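Local structure of Cap5O (Staphylococcus aureus, 3OJO) at residues Q99-C103 against H268-P274; D223-A227 against G291-N295; I309-G315 against A375-L379; K317-F321 against M368-D374. The protein oxidises UDP-N-acetyl-mannosamine, with NAD as the probable oxidant, in the biosynthesis of the capsular polysaccharide of Staphylococcus aureus. One frame throughout, in Å; residues are numbered along the deposited sequence.

Contact 1 of 4, residues Q99-C103 against H268-P274; sequences QYRSC and HCLAVDP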
loop_
_atom_site.group_PDB
_atom_site.type_symbol
_atom_site.label_atom_id
_atom_site.label_comp_id
_atom_site.label_asym_id
_atom_site.label_seq_id
_atom_site.Cartn_x
_atom_site.Cartn_y
_atom_site.Cartn_z
ATOM N N GLN B 99 8.253 -13.670 -13.378
ATOM C CA GLN B 99 7.708 -13.512 -12.023
ATOM C C GLN B 99 7.090 -12.129 -11.816
ATOM O O GLN B 99 5.882 -12.016 -11.583
ATOM C CB GLN B 99 8.816 -13.746 -10.955
ATOM C CG GLN B 99 9.934 -14.739 -11.331
ATOM C CD GLN B 99 11.008 -14.150 -12.235
ATOM O OE1 GLN B 99 11.700 -13.186 -11.885
ATOM N NE2 GLN B 99 11.183 -14.735 -13.418
ATOM N N TYR B 100 7.940 -11.087 -11.949
ATOM C CA TYR B 100 7.694 -9.647 -11.791
ATOM C C TYR B 100 6.622 -9.053 -12.706
ATOM O O TYR B 100 6.173 -7.931 -12.448
ATOM C CB TYR B 100 9.015 -8.879 -12.021
ATOM C CG TYR B 100 10.070 -9.145 -10.970
ATOM C CD1 TYR B 100 10.115 -8.403 -9.794
ATOM C CD2 TYR B 100 11.021 -10.148 -11.146
ATOM C CE1 TYR B 100 11.086 -8.643 -8.823
ATOM C CE2 TYR B 100 11.989 -10.409 -10.172
ATOM C CZ TYR B 100 12.015 -9.653 -9.012
ATOM O OH TYR B 100 12.965 -9.902 -8.047
ATOM N N ARG B 101 6.228 -9.788 -13.770
ATOM C CA ARG B 101 5.316 -9.350 -14.828
ATOM C C ARG B 101 5.773 -7.991 -15.426
ATOM O O ARG B 101 5.250 -6.905 -15.128
ATOM C CB ARG B 101 3.811 -9.514 -14.492
ATOM C CG ARG B 101 3.114 -8.300 -13.913
ATOM C CD ARG B 101 1.641 -8.510 -13.703
ATOM N NE ARG B 101 1.147 -7.533 -12.737
ATOM C CZ ARG B 101 -0.131 -7.246 -12.530
ATOM N NH1 ARG B 101 -1.079 -7.857 -13.234
ATOM N NH2 ARG B 101 -0.475 -6.339 -11.627
ATOM N N SER B 102 6.867 -8.072 -16.173
ATOM C CA SER B 102 7.443 -6.914 -16.820
ATOM C C SER B 102 6.697 -6.673 -18.118
ATOM O O SER B 102 6.107 -7.602 -18.689
ATOM C CB SER B 102 8.919 -7.152 -17.101
ATOM O OG SER B 102 9.695 -6.545 -16.085
ATOM N N CYS B 103 6.700 -5.424 -18.566
ATOM C CA CYS B 103 6.071 -5.059 -19.829
ATOM C C CYS B 103 6.983 -5.498 -20.951
ATOM O O CYS B 103 8.205 -5.306 -20.875
ATOM C CB CYS B 103 5.826 -3.555 -19.907
ATOM S SG CYS B 103 4.793 -2.857 -18.589
ATOM N N HIS B 268 -2.559 -5.399 -16.845
ATOM C CA HIS B 268 -1.434 -4.468 -16.618
ATOM C C HIS B 268 -0.078 -5.030 -16.139
ATOM O O HIS B 268 -0.028 -6.043 -15.435
ATOM C CB HIS B 268 -1.887 -3.361 -15.644
ATOM C CG HIS B 268 -2.510 -3.879 -14.378
ATOM N ND1 HIS B 268 -3.876 -4.120 -14.286
ATOM C CD2 HIS B 268 -1.932 -4.195 -13.196
ATOM C CE1 HIS B 268 -4.080 -4.572 -13.056
ATOM N NE2 HIS B 268 -2.944 -4.634 -12.362
ATOM N N CYS B 269 1.015 -4.310 -16.467
ATOM C CA CYS B 269 2.378 -4.661 -16.081
ATOM C C CYS B 269 3.019 -3.617 -15.158
ATOM O O CYS B 269 2.627 -2.444 -15.178
ATOM C CB CYS B 269 3.244 -4.992 -17.293
ATOM S SG CYS B 269 3.049 -3.869 -18.707
ATOM N N LEU B 270 3.964 -4.062 -14.302
ATOM C CA LEU B 270 4.547 -3.264 -13.217
ATOM C C LEU B 270 5.821 -2.443 -13.471
ATOM O O LEU B 270 6.411 -2.540 -14.550
ATOM C CB LEU B 270 4.692 -4.122 -11.952
ATOM C CG LEU B 270 3.509 -4.946 -11.518
ATOM C CD1 LEU B 270 3.825 -5.655 -10.231
ATOM C CD2 LEU B 270 2.241 -4.102 -11.366
ATOM N N ALA B 271 6.235 -1.636 -12.443
ATOM C CA ALA B 271 7.410 -0.745 -12.380
ATOM C C ALA B 271 8.762 -1.510 -12.346
ATOM O O ALA B 271 9.669 -1.193 -11.561
ATOM C CB ALA B 271 7.287 0.205 -11.185
ATOM N N VAL B 272 8.895 -2.510 -13.225
ATOM C CA VAL B 272 10.109 -3.308 -13.327
ATOM C C VAL B 272 10.573 -3.417 -14.759
ATOM O O VAL B 272 9.826 -3.888 -15.621
ATOM C CB VAL B 272 10.027 -4.683 -12.614
ATOM C CG1 VAL B 272 10.268 -4.542 -11.111
ATOM C CG2 VAL B 272 8.699 -5.388 -12.898
ATOM N N ASP B 273 11.788 -2.927 -15.027
ATOM C CA ASP B 273 12.371 -3.059 -16.351
ATOM C C ASP B 273 13.026 -4.461 -16.399
ATOM O O ASP B 273 13.656 -4.876 -15.412
ATOM C CB ASP B 273 13.338 -1.908 -16.681
ATOM C CG ASP B 273 14.695 -1.995 -16.025
ATOM O OD1 ASP B 273 14.851 -1.450 -14.913
ATOM O OD2 ASP B 273 15.604 -2.604 -16.626
ATOM N N PRO B 274 12.801 -5.238 -17.492
ATOM C CA PRO B 274 13.353 -6.610 -17.551
ATOM C C PRO B 274 14.842 -6.749 -17.208
ATOM O O PRO B 274 15.231 -7.716 -16.548
ATOM C CB PRO B 274 13.033 -7.056 -18.980
ATOM C CG PRO B 274 11.829 -6.248 -19.363
ATOM C CD PRO B 274 12.044 -4.910 -18.720
#
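S102 OG donates to V272 O over 2.7 Å, the shortest hydrogen bond between the loops 99-103 and 268-274. The hydroxyl comes from above the carbonyl plane, 58° out of it, so the bond does not use a lone pair. CB of S102 also rests on CG of P274, at 3.8 Å. V272 is turned back to this position by an inverse gamma turn centred on A271, in which V272 N bonds to L270 O. From there its CG2 packs on CB of Y100 (3.6 Å), the two side chains crossing at about a right angle. A second bond ties the backbones: L270 N reaches R101 O at 3.2 Å with an N-H...O angle of 166°. The guanidinium of R101 extends past L270 and lies with one face over H268 O. NH1 is only 3.0 Å from H268 O, but the face-on geometry is poor for a hydrogen bond, and the stronger partner is D223, which forms a salt bridge with NH2. Beyond these bonds the loops are joined covalently, C103 SG to C269 SG at 2.0 Å, with a disulfide torsion of 103°. C269 directs its SG between its own backbone N and carbonyl carbon, toward the other loop. The side chains of C103 and C269 lie about 4 Å from those of the NAD-binding residues T130 and T93, respectively. The arrangement is a disulfide cross-link between a loop of the Rossmann-type NAD-binding domain and one of the central domain, beside the NAD site, consistent with the oxidised conformation of this structure.

Contact 2 of 4, residues D223-A227 against G291-N295; sequences DVNIA and GREIN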
loop_
_atom_site.group_PDB
_atom_site.type_symbol
_atom_site.label_atom_id
_atom_site.label_comp_id
_atom_site.label_asym_id
_atom_site.label_seq_id
_atom_site.Cartn_x
_atom_site.Cartn_y
_atom_site.Cartn_z
ATOM N N ASP B 223 -0.915 -3.384 -6.918
ATOM C CA ASP B 223 -0.602 -4.811 -6.873
ATOM C C ASP B 223 -0.138 -5.268 -5.503
ATOM O O ASP B 223 -0.618 -6.283 -5.018
ATOM C CB ASP B 223 0.404 -5.197 -7.983
ATOM C CG ASP B 223 0.506 -6.691 -8.252
ATOM O OD1 ASP B 223 -0.411 -7.243 -8.873
ATOM O OD2 ASP B 223 1.511 -7.295 -7.859
ATOM N N VAL B 224 0.785 -4.512 -4.880
ATOM C CA VAL B 224 1.346 -4.761 -3.564
ATOM C C VAL B 224 0.218 -4.700 -2.501
ATOM O O VAL B 224 0.191 -5.525 -1.563
ATOM C CB VAL B 224 2.519 -3.776 -3.275
ATOM C CG1 VAL B 224 2.961 -3.854 -1.806
ATOM C CG2 VAL B 224 3.726 -4.018 -4.209
ATOM N N ASN B 225 -0.715 -3.728 -2.659
ATOM C CA ASN B 225 -1.826 -3.562 -1.731
ATOM C C ASN B 225 -2.898 -4.666 -1.842
ATOM O O ASN B 225 -3.458 -5.104 -0.824
ATOM C CB ASN B 225 -2.383 -2.157 -1.785
ATOM C CG ASN B 225 -1.590 -1.237 -0.913
ATOM O OD1 ASN B 225 -0.679 -0.547 -1.366
ATOM N ND2 ASN B 225 -1.824 -1.313 0.379
ATOM N N ILE B 226 -3.118 -5.155 -3.069
ATOM C CA ILE B 226 -4.016 -6.266 -3.334
ATOM C C ILE B 226 -3.381 -7.529 -2.735
ATOM O O ILE B 226 -4.078 -8.279 -2.065
ATOM C CB ILE B 226 -4.387 -6.395 -4.832
ATOM C CG1 ILE B 226 -5.332 -5.227 -5.249
ATOM C CG2 ILE B 226 -5.029 -7.766 -5.112
ATOM C CD1 ILE B 226 -5.702 -5.205 -6.811
ATOM N N ALA B 227 -2.052 -7.720 -2.919
ATOM C CA ALA B 227 -1.277 -8.829 -2.330
ATOM C C ALA B 227 -1.437 -8.816 -0.795
ATOM O O ALA B 227 -1.673 -9.863 -0.194
ATOM C CB ALA B 227 0.192 -8.695 -2.705
ATOM N N GLY B 291 4.731 -9.586 -3.735
ATOM C CA GLY B 291 3.372 -9.176 -4.060
ATOM C C GLY B 291 2.796 -9.935 -5.240
ATOM O O GLY B 291 1.636 -10.322 -5.228
ATOM N N ARG B 292 3.621 -10.147 -6.259
ATOM C CA ARG B 292 3.316 -10.867 -7.497
ATOM C C ARG B 292 3.129 -12.369 -7.207
ATOM O O ARG B 292 2.178 -12.986 -7.701
ATOM C CB ARG B 292 4.452 -10.650 -8.514
ATOM C CG ARG B 292 4.380 -9.326 -9.274
ATOM C CD ARG B 292 3.594 -9.447 -10.563
ATOM N NE ARG B 292 2.141 -9.393 -10.345
ATOM C CZ ARG B 292 1.312 -10.428 -10.476
ATOM N NH1 ARG B 292 1.773 -11.615 -10.851
ATOM N NH2 ARG B 292 0.017 -10.284 -10.231
ATOM N N GLU B 293 4.016 -12.930 -6.361
ATOM C CA GLU B 293 3.974 -14.324 -5.922
ATOM C C GLU B 293 2.660 -14.628 -5.216
ATOM O O GLU B 293 2.037 -15.649 -5.528
ATOM C CB GLU B 293 5.158 -14.651 -4.997
ATOM C CG GLU B 293 6.497 -14.801 -5.720
ATOM C CD GLU B 293 7.769 -14.814 -4.882
ATOM O OE1 GLU B 293 8.864 -14.729 -5.485
ATOM O OE2 GLU B 293 7.681 -14.919 -3.635
ATOM N N ILE B 294 2.217 -13.715 -4.294
ATOM C CA ILE B 294 0.968 -13.824 -3.533
ATOM C C ILE B 294 -0.210 -13.761 -4.475
ATOM O O ILE B 294 -1.070 -14.634 -4.417
ATOM C CB ILE B 294 0.874 -12.814 -2.338
ATOM C CG1 ILE B 294 1.982 -13.069 -1.296
ATOM C CG2 ILE B 294 -0.489 -12.863 -1.653
ATOM C CD1 ILE B 294 2.449 -11.844 -0.597
ATOM N N ASN B 295 -0.211 -12.787 -5.397
ATOM C CA ASN B 295 -1.279 -12.631 -6.386
ATOM C C ASN B 295 -1.397 -13.800 -7.360
ATOM O O ASN B 295 -2.521 -14.191 -7.716
ATOM C CB ASN B 295 -1.229 -11.269 -7.081
ATOM C CG ASN B 295 -1.504 -10.117 -6.139
ATOM O OD1 ASN B 295 -2.178 -10.253 -5.115
ATOM N ND2 ASN B 295 -0.980 -8.952 -6.453
#
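A227, D223 and N295 carry most of this helix-helix packing, in which helix 208-238 crosses helix 286-312. Over the short segments the axes approach to 8.4 Å at an angle of 53°. The approach is consistent with the small residues at the crossing, A227 and G291: CB of A227 sits 3.3 Å from G291 O and also touches CB of I294, at 4.2 Å. A227 of helix 208-238 and I294 of helix 286-312 both pack on L287 of the second subunit. With CG anti to its backbone N (chi1 -165°), D223 sends its carboxylate across to R292. The resulting salt bridge is long, OD2 to NE 3.3 Å, and its two hydrogen bonds are weak. R101 pairs more strongly with OD1 of the same carboxylate, and R292 in turn has N296 as a partner, so the carboxylate of D223 is shared by two arginines, R101 and R292. N295 slides past D223 in the opposite direction, its amide nearly perpendicular to the carboxylate, while its OD1 lies 3.3 Å from CA of A227. The amide nitrogen bonds to the helix backbone: ND2 donates to D223 O at 3.1 Å and 154°, from the opposite face of that carbonyl to its helical donor, A227 N.

Contact 3 of 4, residues I309-G315 against A375-L379; sequences IIKALSG and ASLVL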
loop_
_atom_site.group_PDB
_atom_site.type_symbol
_atom_site.label_atom_id
_atom_site.label_comp_id
_atom_site.label_asym_id
_atom_site.label_seq_id
_atom_site.Cartn_x
_atom_site.Cartn_y
_atom_site.Cartn_z
ATOM N N ILE B 309 -15.123 -27.532 -0.795
ATOM C CA ILE B 309 -16.579 -27.307 -0.801
ATOM C C ILE B 309 -17.261 -28.510 -1.468
ATOM O O ILE B 309 -18.231 -29.052 -0.941
ATOM C CB ILE B 309 -16.964 -25.960 -1.496
ATOM C CG1 ILE B 309 -16.408 -24.734 -0.720
ATOM C CG2 ILE B 309 -18.487 -25.843 -1.697
ATOM C CD1 ILE B 309 -16.240 -23.422 -1.570
ATOM N N ILE B 310 -16.715 -28.921 -2.622
ATOM C CA ILE B 310 -17.175 -30.023 -3.452
ATOM C C ILE B 310 -16.986 -31.396 -2.787
ATOM O O ILE B 310 -17.675 -32.345 -3.154
ATOM C CB ILE B 310 -16.582 -29.859 -4.894
ATOM C CG1 ILE B 310 -17.676 -29.687 -5.958
ATOM C CG2 ILE B 310 -15.514 -30.891 -5.283
ATOM C CD1 ILE B 310 -18.445 -28.376 -5.861
ATOM N N LYS B 311 -16.073 -31.484 -1.796
ATOM C CA LYS B 311 -15.803 -32.690 -1.009
ATOM C C LYS B 311 -16.958 -32.882 -0.012
ATOM O O LYS B 311 -17.513 -33.981 0.073
ATOM C CB LYS B 311 -14.449 -32.566 -0.281
ATOM C CG LYS B 311 -14.139 -33.708 0.684
ATOM C CD LYS B 311 -13.213 -33.294 1.849
ATOM C CE LYS B 311 -13.699 -32.167 2.757
ATOM N NZ LYS B 311 -15.050 -32.430 3.330
ATOM N N ALA B 312 -17.336 -31.804 0.703
ATOM C CA ALA B 312 -18.420 -31.783 1.686
ATOM C C ALA B 312 -19.815 -31.952 1.055
ATOM O O ALA B 312 -20.770 -32.264 1.773
ATOM C CB ALA B 312 -18.364 -30.493 2.487
ATOM N N LEU B 313 -19.939 -31.748 -0.271
ATOM C CA LEU B 313 -21.221 -31.865 -0.971
ATOM C C LEU B 313 -21.259 -33.001 -2.006
ATOM O O LEU B 313 -20.213 -33.466 -2.472
ATOM C CB LEU B 313 -21.601 -30.527 -1.636
ATOM C CG LEU B 313 -21.988 -29.360 -0.720
ATOM C CD1 LEU B 313 -21.928 -28.041 -1.479
ATOM C CD2 LEU B 313 -23.371 -29.549 -0.146
ATOM N N SER B 314 -22.476 -33.448 -2.358
ATOM C CA SER B 314 -22.671 -34.489 -3.363
ATOM C C SER B 314 -22.667 -33.826 -4.743
ATOM O O SER B 314 -23.421 -32.877 -4.983
ATOM C CB SER B 314 -23.967 -35.259 -3.115
ATOM O OG SER B 314 -25.088 -34.397 -3.013
ATOM N N GLY B 315 -21.771 -34.289 -5.607
ATOM C CA GLY B 315 -21.601 -33.754 -6.952
ATOM C C GLY B 315 -20.174 -33.351 -7.281
ATOM O O GLY B 315 -19.305 -33.298 -6.400
ATOM N N ALA B 375 -25.519 -28.235 -10.630
ATOM C CA ALA B 375 -24.263 -27.811 -10.025
ATOM C C ALA B 375 -24.338 -27.808 -8.501
ATOM O O ALA B 375 -25.377 -27.470 -7.925
ATOM C CB ALA B 375 -23.869 -26.439 -10.544
ATOM N N SER B 376 -23.223 -28.209 -7.859
ATOM C CA SER B 376 -23.073 -28.224 -6.402
ATOM C C SER B 376 -22.593 -26.863 -5.862
ATOM O O SER B 376 -22.924 -26.524 -4.727
ATOM C CB SER B 376 -22.110 -29.323 -5.973
ATOM O OG SER B 376 -22.591 -30.593 -6.379
ATOM N N LEU B 377 -21.834 -26.080 -6.675
ATOM C CA LEU B 377 -21.291 -24.765 -6.297
ATOM C C LEU B 377 -21.227 -23.757 -7.451
ATOM O O LEU B 377 -20.792 -24.107 -8.538
ATOM C CB LEU B 377 -19.889 -24.944 -5.645
ATOM C CG LEU B 377 -18.983 -23.709 -5.453
ATOM C CD1 LEU B 377 -19.450 -22.811 -4.300
ATOM C CD2 LEU B 377 -17.534 -24.118 -5.288
ATOM N N VAL B 378 -21.663 -22.506 -7.202
ATOM C CA VAL B 378 -21.525 -21.364 -8.131
ATOM C C VAL B 378 -20.317 -20.539 -7.656
ATOM O O VAL B 378 -20.286 -20.041 -6.520
ATOM C CB VAL B 378 -22.811 -20.521 -8.347
ATOM C CG1 VAL B 378 -22.492 -19.064 -8.698
ATOM C CG2 VAL B 378 -23.676 -21.152 -9.437
ATOM N N LEU B 379 -19.299 -20.474 -8.507
ATOM C CA LEU B 379 -18.061 -19.780 -8.198
ATOM C C LEU B 379 -18.011 -18.410 -8.870
ATOM O O LEU B 379 -17.891 -18.336 -10.094
ATOM C CB LEU B 379 -16.851 -20.666 -8.579
ATOM C CG LEU B 379 -15.464 -20.237 -8.104
ATOM C CD1 LEU B 379 -15.401 -20.081 -6.576
ATOM C CD2 LEU B 379 -14.410 -21.213 -8.583
#
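S376 OG donates to S314 O at 2.8 Å, joining the turn after helix 286-312 to the residue next to L377. The serine torsion sets this up: with chi1 -60° the hydroxyl lies beside its backbone N and anti to the carbonyl carbon, and meets S314 O from above the carbonyl plane. The same OG approaches CA of G315 to 3.4 Å, a closeness open to it because no side chain stands there. The hydroxyl of S314 itself takes no part, being bonded to H400. Deeper in, the contact is apolar. L377 has CG anti to its backbone N (chi1 166°), which carries its two methyl groups toward the helix. I309 meets them at about a right angle with both of its branches: CD1 is 4.0 Å from CD2 of L377, and CG2 lies nearly as close to each methyl. In I310, chi1 -118° together with the second torsion brings CD1 to rest 3.7 Å from CB of L377 and 3.8 Å from CB of S376. On the turn, CD1 of L313 lies 3.7 Å from S376 O. Strands 317-321 and 402-405 flank this strand in the parallel sheet of the UDP-binding domain. The chemistry implies a division of labour: aliphatic groups bind helix to sheet by apolar packing, while one hydroxyl-to-carbonyl bond across the contact ties the turn, whose residues S314 and G315 are more exposed.

Contact 4 of 4, residues K317-F321 against M368-D374; sequences KVTVF and MSHAVKD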
loop_
_atom_site.group_PDB
_atom_site.type_symbol
_atom_site.label_atom_id
_atom_site.label_comp_id
_atom_site.label_asym_id
_atom_site.label_seq_id
_atom_site.Cartn_x
_atom_site.Cartn_y
_atom_site.Cartn_z
ATOM N N LYS B 317 -19.980 -30.918 -10.218
ATOM C CA LYS B 317 -20.265 -29.714 -10.981
ATOM C C LYS B 317 -20.103 -28.380 -10.260
ATOM O O LYS B 317 -20.819 -28.087 -9.294
ATOM C CB LYS B 317 -21.599 -29.805 -11.737
ATOM C CG LYS B 317 -21.587 -28.993 -13.028
ATOM C CD LYS B 317 -22.977 -28.674 -13.528
ATOM C CE LYS B 317 -22.920 -27.716 -14.689
ATOM N NZ LYS B 317 -24.274 -27.346 -15.161
ATOM N N VAL B 318 -19.153 -27.565 -10.771
ATOM C CA VAL B 318 -18.866 -26.205 -10.321
ATOM C C VAL B 318 -19.101 -25.275 -11.501
ATOM O O VAL B 318 -18.503 -25.473 -12.566
ATOM C CB VAL B 318 -17.465 -25.986 -9.664
ATOM C CG1 VAL B 318 -16.327 -26.317 -10.618
ATOM C CG2 VAL B 318 -17.318 -24.556 -9.134
ATOM N N THR B 319 -19.989 -24.280 -11.319
ATOM C CA THR B 319 -20.271 -23.291 -12.351
ATOM C C THR B 319 -19.497 -22.007 -12.062
ATOM O O THR B 319 -19.765 -21.314 -11.082
ATOM C CB THR B 319 -21.778 -23.047 -12.523
ATOM O OG1 THR B 319 -22.431 -24.295 -12.724
ATOM C CG2 THR B 319 -22.083 -22.122 -13.688
ATOM N N VAL B 320 -18.539 -21.699 -12.923
ATOM C CA VAL B 320 -17.741 -20.479 -12.828
ATOM C C VAL B 320 -18.586 -19.317 -13.397
ATOM O O VAL B 320 -19.184 -19.447 -14.468
ATOM C CB VAL B 320 -16.365 -20.665 -13.534
ATOM C CG1 VAL B 320 -15.722 -19.331 -13.907
ATOM C CG2 VAL B 320 -15.423 -21.509 -12.683
ATOM N N PHE B 321 -18.660 -18.214 -12.642
ATOM C CA PHE B 321 -19.376 -16.989 -13.002
ATOM C C PHE B 321 -18.338 -15.877 -13.238
ATOM O O PHE B 321 -17.806 -15.298 -12.295
ATOM C CB PHE B 321 -20.374 -16.609 -11.894
ATOM C CG PHE B 321 -21.778 -17.139 -12.040
ATOM C CD1 PHE B 321 -22.855 -16.441 -11.512
ATOM C CD2 PHE B 321 -22.024 -18.350 -12.678
ATOM C CE1 PHE B 321 -24.158 -16.936 -11.626
ATOM C CE2 PHE B 321 -23.332 -18.841 -12.804
ATOM C CZ PHE B 321 -24.388 -18.131 -12.273
ATOM N N MET B 368 -27.450 -18.878 -18.227
ATOM C CA MET B 368 -27.330 -19.093 -16.778
ATOM C C MET B 368 -27.996 -20.373 -16.242
ATOM O O MET B 368 -27.324 -21.158 -15.567
ATOM C CB MET B 368 -27.859 -17.856 -16.022
ATOM C CG MET B 368 -27.224 -17.648 -14.662
ATOM S SD MET B 368 -27.946 -16.285 -13.713
ATOM C CE MET B 368 -27.301 -14.880 -14.596
ATOM N N SER B 369 -29.309 -20.565 -16.516
ATOM C CA SER B 369 -30.114 -21.715 -16.068
ATOM C C SER B 369 -29.505 -23.053 -16.520
ATOM O O SER B 369 -29.399 -23.988 -15.719
ATOM C CB SER B 369 -31.548 -21.575 -16.560
ATOM O OG SER B 369 -32.109 -20.351 -16.111
ATOM N N HIS B 370 -29.048 -23.103 -17.787
ATOM C CA HIS B 370 -28.389 -24.263 -18.383
ATOM C C HIS B 370 -27.020 -24.496 -17.714
ATOM O O HIS B 370 -26.633 -25.652 -17.508
ATOM C CB HIS B 370 -28.229 -24.065 -19.905
ATOM C CG HIS B 370 -28.148 -25.342 -20.691
ATOM N ND1 HIS B 370 -26.953 -26.036 -20.827
ATOM C CD2 HIS B 370 -29.111 -25.994 -21.386
ATOM C CE1 HIS B 370 -27.231 -27.086 -21.584
ATOM N NE2 HIS B 370 -28.516 -27.101 -21.948
ATOM N N ALA B 371 -26.308 -23.392 -17.358
ATOM C CA ALA B 371 -24.992 -23.419 -16.702
ATOM C C ALA B 371 -25.056 -23.883 -15.243
ATOM O O ALA B 371 -24.196 -24.659 -14.827
ATOM C CB ALA B 371 -24.313 -22.059 -16.798
ATOM N N VAL B 372 -26.064 -23.413 -14.476
ATOM C CA VAL B 372 -26.261 -23.782 -13.063
ATOM C C VAL B 372 -26.886 -25.183 -12.883
ATOM O O VAL B 372 -26.918 -25.701 -11.757
ATOM C CB VAL B 372 -27.007 -22.702 -12.229
ATOM C CG1 VAL B 372 -26.246 -21.385 -12.224
ATOM C CG2 VAL B 372 -28.445 -22.503 -12.704
ATOM N N LYS B 373 -27.400 -25.771 -13.991
ATOM C CA LYS B 373 -28.052 -27.078 -14.035
ATOM C C LYS B 373 -27.227 -28.220 -13.415
ATOM O O LYS B 373 -26.194 -28.629 -13.934
ATOM C CB LYS B 373 -28.564 -27.410 -15.461
ATOM C CG LYS B 373 -29.487 -28.642 -15.576
ATOM C CD LYS B 373 -30.844 -28.463 -14.876
ATOM C CE LYS B 373 -31.568 -29.773 -14.668
ATOM N NZ LYS B 373 -32.695 -29.636 -13.708
ATOM N N ASP B 374 -27.717 -28.694 -12.272
ATOM C CA ASP B 374 -27.250 -29.789 -11.402
ATOM C C ASP B 374 -25.897 -29.523 -10.726
ATOM O O ASP B 374 -25.217 -30.463 -10.290
ATOM C CB ASP B 374 -27.286 -31.168 -12.116
ATOM C CG ASP B 374 -28.624 -31.547 -12.743
ATOM O OD1 ASP B 374 -29.626 -31.666 -11.993
ATOM O OD2 ASP B 374 -28.656 -31.776 -13.970
#
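K317 and T319 reach A371 O from opposite faces of its carbonyl plane, two donors on one acceptor. NZ of K317 stands 2.7 Å from A371 O, 55° out of the plane, and OG1 of T319 bonds to it at 2.8 Å. Extended beyond CG, the lysine chain passes the K373-D374 backbone, pointing at the helix end, and places the same NZ 2.6 Å from K373 O. Its ammonium gathers two carbonyls at and just past the C-terminal end of helix 368-372, where its charge may be favoured by the helix dipole. The methyl of T319 touches the same residue, CG2 to CB of A371 at 3.8 Å. At the far end of the strand F321 meets the helix with its CZ, 3.7 Å from CG of M368 and equally near CG1 of V372. The phenyl and M368 cross at about a right angle, whereas V372 approaches it obliquely. SD lies 5.3 Å from the ring centroid, 61° off the ring normal, an oblique Met-aromatic contact. Strand and helix run at 144°, the helix lying over the strand. It belongs to the connection between parallel strands 351-355 and 377-380, which flank 317-321: a beta-alpha-beta crossover of a Rossmann-like sheet.

Overall arrangement
Contacts 1 and 2 are buried and touch one another, D223 forming a salt bridge with R101, so the join between NAD-binding and central domains continues into the helix pair. Contacts 3 and 4 lie farther from the chain centre, are only partly buried, and share the parallel sheet of the UDP-binding domain, where strands 377-380 and 317-321 are neighbours; contact 4 is nested within the loop closed by contact 3. Helix 286-312 serves both contact 2 and contact 3, whose centres are 28 Å apart. Bonds to backbone carbonyls recur in all four; the disulfide and arginine-carboxylate pairs belong to contacts 1 and 2, contact 3 is mainly aliphatic, and contact 4 adds a lysine and a phenyl ring.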